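Local coordinates for lipoprotein LpqN (Mycobacterium tuberculosis, PDB 6MNA) that takes part in building the mycobacterial cell envelope, may link MmpL transporters to periplasmic proteins, and promotes survival of the pathogen inside host cells, at residues Q185-I190 with V198-A203. Residues are numbered along the deposited sequence; the frame is centred on the assembly and turned at random.
Sequences QKTVVI and VLQLNA. With U2D (6-O-decanoyl-alpha-D-glucopyranose), chain B.
Gln185 NE2 donates to Asn202 OD1 at 2.7 Å. The two side chains run alongside each other, their amide planes turned 38° apart, and the donor sits slightly tilted from the acceptor's carbonyl plane. Glu144 takes a second bond from the same nitrogen, which fixes the rotation of the Gln185 amide. One pair along, Gln200 NE2 gives Thr187 OG1 a nearly straight bond (2.9 Å, 169° at the hydrogen), with the hydroxyl oxygen in the plane of the amide. This hydroxyl lies beside its own backbone N (chi1 -61°), leaving CG2 to rest on Val198 CG1 at 3.7 Å. Between Gln185 and Gln200 lies a water, within hydrogen-bonding distance of Gln185 OE1, that accepts from Gln200 NE2.

Beneath this polar row the main chains pair in antiparallel register: Lys186 with Leu201 and Val188 with Leu199 exchange N-H...O bonds in both directions. On the other face, Val188 CG2 meets Leu199 CD2 at 4.1 Å. Lys186 leads away from the partner strand, bent at chi3, and its NZ donates to Thr161 O. Toward the C-terminal end of segment 198-203, Leu201 and Ala203 meet the decanoyl chain of the bound acylglucose: Leu201 CB is 3.9 Å from U2D CBF, and Ala203 CB is equally far from U2D CBC.

The segments belong to a long beta hairpin, strands 179-192 and 195-206, central in a curved antiparallel sheet, consistent with the Mog1p/PsbP clan to which the family is assigned. Helix 134-140 packs on Val189 and Val198, whereas the face bearing Leu201 helps line the acyl-chain pocket.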
# COMPACT_ATOMS: atom_id res chain seq x y z
N GLN A 185 3.81 2.79 -3.35
CA GLN A 185 2.60 2.58 -2.56
C GLN A 185 1.39 2.73 -3.48
O GLN A 185 1.29 3.71 -4.22
CB GLN A 185 2.54 3.56 -1.42
CG GLN A 185 1.31 3.39 -0.58
CD GLN A 185 1.28 4.38 0.53
OE1 GLN A 185 1.12 5.58 0.30
NE2 GLN A 185 1.39 3.88 1.76
N LYS A 186 0.52 1.72 -3.46
CA LYS A 186 -0.80 1.84 -4.07
C LYS A 186 -1.84 1.93 -2.97
O LYS A 186 -1.84 1.12 -2.03
CB LYS A 186 -1.09 0.66 -4.99
CG LYS A 186 -2.41 0.77 -5.76
CD LYS A 186 -2.50 -0.33 -6.86
CE LYS A 186 -3.31 0.17 -8.05
NZ LYS A 186 -3.31 -0.75 -9.23
N THR A 187 -2.70 2.95 -3.05
CA THR A 187 -3.78 3.15 -2.10
C THR A 187 -5.09 2.92 -2.83
O THR A 187 -5.30 3.49 -3.90
CB THR A 187 -3.74 4.57 -1.51
OG1 THR A 187 -2.49 4.80 -0.82
CG2 THR A 187 -4.89 4.82 -0.54
N VAL A 188 -5.94 2.06 -2.28
CA VAL A 188 -7.23 1.76 -2.90
C VAL A 188 -8.32 2.17 -1.92
O VAL A 188 -8.25 1.80 -0.74
CB VAL A 188 -7.40 0.27 -3.23
CG1 VAL A 188 -8.65 0.08 -4.03
CG2 VAL A 188 -6.19 -0.33 -3.90
N VAL A 189 -9.32 2.89 -2.41
CA VAL A 189 -10.42 3.34 -1.59
C VAL A 189 -11.64 2.51 -1.94
O VAL A 189 -12.02 2.40 -3.11
CB VAL A 189 -10.66 4.85 -1.74
CG1 VAL A 189 -11.78 5.29 -0.83
CG2 VAL A 189 -9.41 5.57 -1.31
N ILE A 190 -12.23 1.91 -0.92
CA ILE A 190 -13.26 0.88 -1.06
C ILE A 190 -14.46 1.29 -0.21
O ILE A 190 -14.58 0.89 0.96
CB ILE A 190 -12.73 -0.50 -0.65
CG1 ILE A 190 -11.50 -0.90 -1.44
CG2 ILE A 190 -13.84 -1.59 -0.78
CD1 ILE A 190 -10.67 -1.98 -0.75
N VAL A 198 -9.73 1.43 3.35
CA VAL A 198 -8.54 1.89 2.62
C VAL A 198 -7.50 0.79 2.68
O VAL A 198 -7.05 0.41 3.77
CB VAL A 198 -7.98 3.18 3.20
CG1 VAL A 198 -6.73 3.61 2.41
CG2 VAL A 198 -9.05 4.26 3.28
N LEU A 199 -7.13 0.29 1.51
CA LEU A 199 -6.10 -0.71 1.35
C LEU A 199 -4.84 0.02 0.92
O LEU A 199 -4.88 0.76 -0.05
CB LEU A 199 -6.44 -1.71 0.26
CG LEU A 199 -5.41 -2.78 -0.05
CD1 LEU A 199 -5.26 -3.75 1.10
CD2 LEU A 199 -5.84 -3.50 -1.28
N GLN A 200 -3.74 -0.22 1.61
CA GLN A 200 -2.46 0.28 1.12
C GLN A 200 -1.54 -0.91 0.87
O GLN A 200 -1.45 -1.84 1.68
CB GLN A 200 -1.85 1.26 2.07
CG GLN A 200 -2.69 2.54 2.20
CD GLN A 200 -1.96 3.71 2.81
OE1 GLN A 200 -1.54 3.66 3.96
NE2 GLN A 200 -1.80 4.78 2.04
N LEU A 201 -0.87 -0.87 -0.27
CA LEU A 201 0.09 -1.89 -0.67
C LEU A 201 1.44 -1.20 -0.74
O LEU A 201 1.62 -0.30 -1.55
CB LEU A 201 -0.29 -2.52 -1.98
CG LEU A 201 -1.68 -3.10 -2.11
CD1 LEU A 201 -1.94 -3.65 -3.46
CD2 LEU A 201 -1.80 -4.16 -1.08
N ASN A 202 2.36 -1.59 0.16
CA ASN A 202 3.62 -0.89 0.36
C ASN A 202 4.77 -1.76 -0.12
O ASN A 202 5.08 -2.79 0.49
CB ASN A 202 3.84 -0.55 1.83
CG ASN A 202 2.83 0.44 2.36
OD1 ASN A 202 2.39 1.33 1.65
ND2 ASN A 202 2.47 0.30 3.62
N ALA A 203 5.47 -1.32 -1.15
CA ALA A 203 6.50 -2.13 -1.76
C ALA A 203 7.84 -1.49 -1.46
O ALA A 203 7.96 -0.25 -1.47
CB ALA A 203 6.27 -2.28 -3.26
C1 U2D B . 10.27 5.39 -10.45
C2 U2D B . 9.28 6.48 -11.04
C3 U2D B . 7.85 5.89 -11.24
C4 U2D B . 8.07 4.43 -11.54
C5 U2D B . 8.52 3.88 -10.14
C6 U2D B . 9.07 2.47 -10.13
CAX U2D B . 7.92 1.25 -8.41
CAY U2D B . 8.44 -0.18 -8.41
CAZ U2D B . 7.33 -1.18 -8.73
CBA U2D B . 6.42 -1.44 -7.54
CBB U2D B . 5.03 -0.75 -7.68
CBC U2D B . 4.33 -1.37 -6.47
CBD U2D B . 3.03 -0.65 -6.27
CBE U2D B . 2.48 -1.11 -4.87
CBF U2D B . 2.24 -2.61 -4.97
CBG U2D B . 1.23 -2.96 -6.10
O11 U2D B . 6.84 1.37 -9.33
O2 U2D B . 9.15 7.65 -10.21
O3 U2D B . 7.07 6.61 -12.23
O4 U2D B . 6.87 3.77 -12.01
O5 U2D B . 9.58 4.65 -9.47
O6 U2D B . 9.04 2.10 -8.75
O HOH W 1 -0.30 7.17 2.45